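Local coordinates for RNA-binding protein HI_1333 (Haemophilus influenzae, PDB 1JO0) that probably binds RNA, although its precise cellular role is not established, at residues Thr1-Leu11 and Tyr85-Pro96. Residues are numbered along the deposited sequence; the frame is centred on the assembly and turned at random.
Sequences TTLSTKQKQFL and YRPSEEAKIQLP
With CG turned anti to the backbone N (chi1 170°), Phe10 lays one ring face against Pro96, while the matching turn of Tyr85 (chi1 173°) presents its ring to Leu11. The example illustrates how the tail of a small alpha-beta domain, here of the CRM family, can fold back over the opening helix: 85-96 leaves the end of strand 81-85 and loops round to pack on the N-terminal arm and first turns of helix 5-15. Pro96 CD sits 3.8 Å from the centroid of the Phe10 ring, a CH-pi contact, and Ile93 CG2 meets the edge of the same ring. A second CH-pi contact places Leu11 CD1 over a face of Tyr85, 3.9 Å from the ring centroid. Leu95 CD1 packs 3.7 Å from Leu11 CG and also approaches Phe10, and Leu3 crosses Tyr85 at about a right angle, CD2 against the ring's CD2. Leu11 and Tyr85 also touch Val75 of strand 73-78, tying this surface layer to the sheet. At the far end Thr1 CG2 meets Pro87 CD tip to tip, and Thr1 OG1 is hydrogen-bonded to Lys71 O. Gln7 joins cap and tail: in a capping box with Ser4, its OE1 accepts from Ser4 N and its backbone N donates to Ser4 OG. The bond to OE1 helps set the rotation of the amide, so that Gln7 NE2 donates to Pro96 O at 3.0 Å, with Pro96 O in the plane of the Gln7 amide and the N-H...O angle nearly straight at 168°.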
ATOM      1  N   THR A   1      -0.544   5.983 -10.001  1.00 22.58           N
ATOM      2  CA  THR A   1      -1.936   6.213  -9.583  1.00 19.85           C
ATOM      3  C   THR A   1      -2.036   7.552  -8.863  1.00 21.84           C
ATOM      4  O   THR A   1      -1.360   7.718  -7.860  1.00 27.12           O
ATOM      5  CB  THR A   1      -2.412   5.118  -8.643  1.00 19.55           C
ATOM      6  OG1 THR A   1      -2.259   3.832  -9.288  1.00 19.94           O
ATOM      7  CG2 THR A   1      -3.878   5.276  -8.291  1.00 21.69           C
ATOM      8  N   THR A   2      -2.828   8.477  -9.378  1.00 26.05           N
ATOM      9  CA  THR A   2      -2.924   9.813  -8.813  1.00 26.67           C
ATOM     10  C   THR A   2      -4.327   9.965  -8.253  1.00 26.09           C
ATOM     11  O   THR A   2      -5.295   9.855  -9.000  1.00 29.86           O
ATOM     12  CB  THR A   2      -2.596  10.879  -9.866  1.00 33.10           C
ATOM     13  OG1 THR A   2      -1.226  10.689 -10.282  1.00 40.99           O
ATOM     14  CG2 THR A   2      -2.780  12.242  -9.242  1.00 41.91           C
ATOM     15  N   LEU A   3      -4.391  10.193  -6.942  1.00 23.54           N
ATOM     16  CA  LEU A   3      -5.626  10.319  -6.204  1.00 22.76           C
ATOM     17  C   LEU A   3      -5.862  11.776  -5.804  1.00 24.10           C
ATOM     18  O   LEU A   3      -4.944  12.488  -5.397  1.00 27.23           O
ATOM     19  CB  LEU A   3      -5.557   9.492  -4.954  1.00 21.80           C
ATOM     20  CG  LEU A   3      -5.418   7.990  -5.131  1.00 19.78           C
ATOM     21  CD1 LEU A   3      -5.255   7.275  -3.822  1.00 24.28           C
ATOM     22  CD2 LEU A   3      -6.651   7.426  -5.868  1.00 24.45           C
ATOM     23  N   SER A   4      -7.104  12.213  -5.893  1.00 23.85           N
ATOM     24  CA  SER A   4      -7.466  13.516  -5.380  1.00 26.56           C
ATOM     25  C   SER A   4      -7.364  13.489  -3.842  1.00 25.07           C
ATOM     26  O   SER A   4      -7.356  12.410  -3.254  1.00 23.61           O
ATOM     27  CB  SER A   4      -8.907  13.896  -5.733  1.00 28.33           C
ATOM     28  OG  SER A   4      -9.846  13.123  -4.997  1.00 26.82           O
ATOM     29  N   THR A   5      -7.358  14.650  -3.238  1.00 28.60           N
ATOM     30  CA  THR A   5      -7.383  14.735  -1.781  1.00 28.10           C
ATOM     31  C   THR A   5      -8.551  14.002  -1.153  1.00 24.62           C
ATOM     32  O   THR A   5      -8.423  13.241  -0.197  1.00 23.91           O
ATOM     33  CB  THR A   5      -7.454  16.241  -1.413  1.00 31.42           C
ATOM     34  OG1 THR A   5      -6.356  16.896  -2.048  1.00 35.74           O
ATOM     35  CG2 THR A   5      -7.369  16.315   0.092  1.00 39.09           C
ATOM     36  N   LYS A   6      -9.738  14.144  -1.715  1.00 23.28           N
ATOM     37  CA  LYS A   6     -10.950  13.507  -1.217  1.00 21.69           C
ATOM     38  C   LYS A   6     -10.891  11.998  -1.429  1.00 21.44           C
ATOM     39  O   LYS A   6     -11.344  11.271  -0.527  1.00 21.72           O
ATOM     40  CB  LYS A   6     -12.186  14.042  -1.931  0.73 23.09           C
ATOM     41  CG  LYS A   6     -12.563  15.429  -1.424  0.73 22.49           C
ATOM     42  CD  LYS A   6     -13.559  16.080  -2.394  0.73 24.68           C
ATOM     43  CE  LYS A   6     -14.178  17.291  -1.709  0.73 26.98           C
ATOM     44  NZ  LYS A   6     -15.109  17.947  -2.662  0.73 33.80           N
ATOM     45  N   GLN A   7     -10.371  11.528  -2.547  1.00 20.96           N
ATOM     46  CA  GLN A   7     -10.231  10.081  -2.754  1.00 21.55           C
ATOM     47  C   GLN A   7      -9.279   9.429  -1.775  1.00 20.91           C
ATOM     48  O   GLN A   7      -9.508   8.366  -1.220  1.00 19.90           O
ATOM     49  CB  GLN A   7      -9.750   9.837  -4.194  1.00 22.46           C
ATOM     50  CG  GLN A   7     -10.865  10.078  -5.190  1.00 23.12           C
ATOM     51  CD  GLN A   7     -10.372  10.097  -6.617  1.00 23.73           C
ATOM     52  OE1 GLN A   7      -9.190  10.343  -6.880  1.00 26.75           O
ATOM     53  NE2 GLN A   7     -11.252   9.843  -7.567  1.00 33.37           N
ATOM     54  N   LYS A   8      -8.164  10.131  -1.571  1.00 20.65           N
ATOM     55  CA  LYS A   8      -7.179   9.628  -0.622  1.00 20.85           C
ATOM     56  C   LYS A   8      -7.768   9.530   0.775  1.00 19.97           C
ATOM     57  O   LYS A   8      -7.577   8.551   1.504  1.00 19.86           O
ATOM     58  CB  LYS A   8      -5.967  10.569  -0.716  1.00 23.33           C
ATOM     59  CG  LYS A   8      -4.716  10.104  -0.115  1.00 29.84           C
ATOM     60  CD  LYS A   8      -3.471  10.903  -0.504  1.00 35.36           C
ATOM     61  CE  LYS A   8      -2.208  10.458   0.166  1.00 41.06           C
ATOM     62  NZ  LYS A   8      -1.124  11.416   0.496  1.00 54.82           N
ATOM     63  N   GLN A   9      -8.535  10.560   1.172  1.00 19.51           N
ATOM     64  CA  GLN A   9      -9.119  10.541   2.499  1.00 20.28           C
ATOM     65  C   GLN A   9     -10.159   9.447   2.618  1.00 18.71           C
ATOM     66  O   GLN A   9     -10.256   8.771   3.639  1.00 19.62           O
ATOM     67  CB  GLN A   9      -9.771  11.887   2.789  1.00 22.80           C
ATOM     68  CG  GLN A   9     -10.623  11.932   4.045  1.00 25.16           C
ATOM     69  CD  GLN A   9      -9.719  11.562   5.210  1.00 26.06           C
ATOM     70  OE1 GLN A   9      -8.575  12.051   5.291  1.00 30.22           O
ATOM     71  NE2 GLN A   9     -10.210  10.658   6.040  1.00 32.78           N
ATOM     72  N   PHE A  10     -10.974   9.236   1.579  1.00 18.63           N
ATOM     73  CA  PHE A  10     -11.933   8.154   1.584  1.00 18.14           C
ATOM     74  C   PHE A  10     -11.218   6.831   1.871  1.00 18.10           C
ATOM     75  O   PHE A  10     -11.668   6.012   2.678  1.00 18.32           O
ATOM     76  CB  PHE A  10     -12.676   8.060   0.228  1.00 19.43           C
ATOM     77  CG  PHE A  10     -13.511   6.799   0.129  1.00 19.59           C
ATOM     78  CD1 PHE A  10     -14.732   6.674   0.754  1.00 23.61           C
ATOM     79  CD2 PHE A  10     -13.012   5.739  -0.641  1.00 18.80           C
ATOM     80  CE1 PHE A  10     -15.457   5.488   0.625  1.00 28.17           C
ATOM     81  CE2 PHE A  10     -13.740   4.572  -0.744  1.00 21.53           C
ATOM     82  CZ  PHE A  10     -14.963   4.448  -0.125  1.00 25.61           C
ATOM     83  N   LEU A  11     -10.122   6.562   1.163  1.00 17.15           N
ATOM     84  CA  LEU A  11      -9.413   5.307   1.326  1.00 16.46           C
ATOM     85  C   LEU A  11      -8.712   5.197   2.674  1.00 16.67           C
ATOM     86  O   LEU A  11      -8.669   4.117   3.233  1.00 17.77           O
ATOM     87  CB  LEU A  11      -8.404   5.177   0.180  1.00 16.84           C
ATOM     88  CG  LEU A  11      -9.015   5.043  -1.223  1.00 16.63           C
ATOM     89  CD1 LEU A  11      -7.937   5.175  -2.263  1.00 18.88           C
ATOM     90  CD2 LEU A  11      -9.776   3.719  -1.356  1.00 17.93           C
ATOM     91  N   TYR A  85      -2.918   1.990  -2.699  1.00 14.82           N
ATOM     92  CA  TYR A  85      -4.089   1.734  -3.528  1.00 14.18           C
ATOM     93  C   TYR A  85      -3.737   1.675  -4.995  1.00 13.88           C
ATOM     94  O   TYR A  85      -3.023   2.555  -5.486  1.00 15.98           O
ATOM     95  CB  TYR A  85      -5.170   2.790  -3.305  1.00 14.89           C
ATOM     96  CG  TYR A  85      -6.347   2.699  -4.243  1.00 14.41           C
ATOM     97  CD1 TYR A  85      -7.407   1.819  -4.003  1.00 14.73           C
ATOM     98  CD2 TYR A  85      -6.447   3.492  -5.383  1.00 15.54           C
ATOM     99  CE1 TYR A  85      -8.483   1.755  -4.883  1.00 15.82           C
ATOM    100  CE2 TYR A  85      -7.514   3.428  -6.242  1.00 15.39           C
ATOM    101  CZ  TYR A  85      -8.536   2.562  -5.995  1.00 15.75           C
ATOM    102  OH  TYR A  85      -9.608   2.500  -6.842  1.00 17.96           O
ATOM    103  N   ARG A  86      -4.268   0.673  -5.701  1.00 14.31           N
ATOM    104  CA  ARG A  86      -4.175   0.687  -7.155  1.00 14.64           C
ATOM    105  C   ARG A  86      -5.510   0.184  -7.733  1.00 14.71           C
ATOM    106  O   ARG A  86      -5.966  -0.863  -7.247  1.00 15.44           O
ATOM    107  CB  ARG A  86      -3.057  -0.201  -7.645  1.00 15.01           C
ATOM    108  CG  ARG A  86      -2.736  -0.062  -9.119  1.00 16.89           C
ATOM    109  CD  ARG A  86      -1.562  -0.923  -9.510  1.00 17.08           C
ATOM    110  NE  ARG A  86      -1.835  -2.344  -9.473  1.00 18.28           N
ATOM    111  CZ  ARG A  86      -0.923  -3.306  -9.460  1.00 17.90           C
ATOM    112  NH1 ARG A  86       0.383  -3.032  -9.441  1.00 18.74           N
ATOM    113  NH2 ARG A  86      -1.355  -4.566  -9.447  1.00 21.05           N
ATOM    114  N   PRO A  87      -6.101   0.873  -8.686  1.00 15.33           N
ATOM    115  CA  PRO A  87      -7.395   0.421  -9.197  1.00 15.72           C
ATOM    116  C   PRO A  87      -7.254  -0.847 -10.029  1.00 17.81           C
ATOM    117  O   PRO A  87      -6.249  -1.062 -10.684  1.00 20.99           O
ATOM    118  CB  PRO A  87      -7.856   1.613 -10.044  1.00 18.11           C
ATOM    119  CG  PRO A  87      -6.579   2.249 -10.502  1.00 17.20           C
ATOM    120  CD  PRO A  87      -5.633   2.097  -9.343  1.00 16.66           C
ATOM    121  N   SER A  88      -8.338  -1.635  -9.995  1.00 19.47           N
ATOM    122  CA  SER A  88      -8.515  -2.888 -10.705  1.00 19.65           C
ATOM    123  C   SER A  88      -9.356  -2.667 -11.947  1.00 17.03           C
ATOM    124  O   SER A  88     -10.196  -1.785 -11.976  1.00 18.92           O
ATOM    125  CB  SER A  88      -9.260  -3.925  -9.798  1.00 23.34           C
ATOM    126  OG  SER A  88      -9.496  -5.117 -10.446  1.00 28.82           O
ATOM    127  N   GLU A  89      -9.198  -3.512 -12.930  1.00 20.08           N
ATOM    128  CA  GLU A  89     -10.069  -3.573 -14.082  1.00 21.98           C
ATOM    129  C   GLU A  89     -11.455  -4.035 -13.696  1.00 23.34           C
ATOM    130  O   GLU A  89     -12.371  -3.736 -14.471  1.00 29.79           O
ATOM    131  CB  GLU A  89      -9.519  -4.502 -15.192  1.00 25.28           C
ATOM    132  CG  GLU A  89      -8.131  -4.052 -15.589  1.00 37.51           C
ATOM    133  CD  GLU A  89      -7.590  -4.677 -16.846  1.00 51.65           C
ATOM    134  OE1 GLU A  89      -6.741  -4.043 -17.518  1.00 67.12           O
ATOM    135  OE2 GLU A  89      -8.051  -5.811 -17.115  1.00 72.41           O
ATOM    136  N   GLU A  90     -11.595  -4.688 -12.560  1.00 23.16           N
ATOM    137  CA  GLU A  90     -12.947  -5.006 -12.104  1.00 29.40           C
ATOM    138  C   GLU A  90     -13.007  -4.385 -10.700  1.00 24.11           C
ATOM    139  O   GLU A  90     -12.677  -5.036  -9.725  1.00 27.55           O
ATOM    140  CB  GLU A  90     -13.354  -6.483 -12.085  1.00 33.53           C
ATOM    141  CG  GLU A  90     -14.854  -6.701 -11.972  1.00 51.85           C
ATOM    142  CD  GLU A  90     -15.377  -8.103 -12.120  1.00 59.27           C
ATOM    143  OE1 GLU A  90     -14.894  -9.023 -11.406  1.00 78.78           O
ATOM    144  OE2 GLU A  90     -16.305  -8.354 -12.943  1.00 64.52           O
ATOM    145  N   ALA A  91     -13.346  -3.126 -10.612  1.00 23.51           N
ATOM    146  CA  ALA A  91     -13.395  -2.404  -9.353  1.00 20.04           C
ATOM    147  C   ALA A  91     -14.160  -3.181  -8.298  1.00 18.44           C
ATOM    148  O   ALA A  91     -15.293  -3.576  -8.482  1.00 23.24           O
ATOM    149  CB  ALA A  91     -14.025  -1.030  -9.434  1.00 23.72           C
ATOM    150  N   LYS A  92     -13.510  -3.398  -7.175  1.00 19.42           N
ATOM    151  CA  LYS A  92     -14.089  -4.027  -5.992  1.00 20.05           C
ATOM    152  C   LYS A  92     -14.597  -2.929  -5.057  1.00 18.53           C
ATOM    153  O   LYS A  92     -15.672  -3.074  -4.466  1.00 21.84           O
ATOM    154  CB  LYS A  92     -13.117  -4.982  -5.293  0.63 21.72           C
ATOM    155  CG  LYS A  92     -12.707  -6.209  -6.098  0.63 18.72           C
ATOM    156  CD  LYS A  92     -11.348  -5.939  -6.720  0.63 21.24           C
ATOM    157  CE  LYS A  92     -10.705  -7.126  -7.368  0.63 21.89           C
ATOM    158  NZ  LYS A  92     -10.614  -8.394  -6.616  0.63 32.30           N
ATOM    159  N   ILE A  93     -13.847  -1.855  -4.913  1.00 18.14           N
ATOM    160  CA  ILE A  93     -14.177  -0.763  -4.019  1.00 16.45           C
ATOM    161  C   ILE A  93     -14.681   0.408  -4.850  1.00 16.32           C
ATOM    162  O   ILE A  93     -14.063   0.820  -5.820  1.00 18.25           O
ATOM    163  CB  ILE A  93     -12.945  -0.359  -3.186  1.00 18.51           C
ATOM    164  CG1 ILE A  93     -12.481  -1.477  -2.253  1.00 22.30           C
ATOM    165  CG2 ILE A  93     -13.200   0.944  -2.440  1.00 22.43           C
ATOM    166  CD1 ILE A  93     -11.128  -1.215  -1.624  1.00 24.71           C
ATOM    167  N   GLN A  94     -15.817   0.964  -4.438  1.00 16.62           N
ATOM    168  CA  GLN A  94     -16.402   2.166  -5.060  1.00 18.98           C
ATOM    169  C   GLN A  94     -15.654   3.392  -4.593  1.00 19.83           C
ATOM    170  O   GLN A  94     -15.796   3.726  -3.429  1.00 26.44           O
ATOM    171  CB  GLN A  94     -17.877   2.303  -4.683  1.00 19.65           C
ATOM    172  CG  GLN A  94     -18.699   1.129  -5.253  1.00 23.16           C
ATOM    173  CD  GLN A  94     -20.168   1.346  -4.958  1.00 25.04           C
ATOM    174  OE1 GLN A  94     -20.675   2.479  -5.005  1.00 32.42           O
ATOM    175  NE2 GLN A  94     -20.859   0.280  -4.642  1.00 26.42           N
ATOM    176  N   LEU A  95     -14.890   3.997  -5.498  1.00 22.22           N
ATOM    177  CA  LEU A  95     -14.144   5.188  -5.127  1.00 23.21           C
ATOM    178  C   LEU A  95     -14.960   6.404  -5.478  1.00 27.99           C
ATOM    179  O   LEU A  95     -15.552   6.477  -6.554  1.00 35.34           O
ATOM    180  CB  LEU A  95     -12.805   5.194  -5.852  1.00 27.90           C
ATOM    181  CG  LEU A  95     -11.692   6.132  -5.520  1.00 24.58           C
ATOM    182  CD1 LEU A  95     -11.037   5.767  -4.204  1.00 28.95           C
ATOM    183  CD2 LEU A  95     -10.648   6.083  -6.640  1.00 25.11           C
ATOM    184  N   PRO A  96     -14.980   7.400  -4.602  1.00 28.43           N
ATOM    185  CA  PRO A  96     -15.716   8.622  -4.901  1.00 32.98           C
ATOM    186  C   PRO A  96     -15.172   9.318  -6.141  1.00 30.17           C
ATOM    187  O   PRO A  96     -13.982   9.206  -6.438  1.00 28.10           O
ATOM    188  CB  PRO A  96     -15.401   9.574  -3.736  1.00 38.81           C
ATOM    189  CG  PRO A  96     -14.769   8.713  -2.704  1.00 36.90           C
ATOM    190  CD  PRO A  96     -14.285   7.445  -3.321  1.00 29.96           C
TER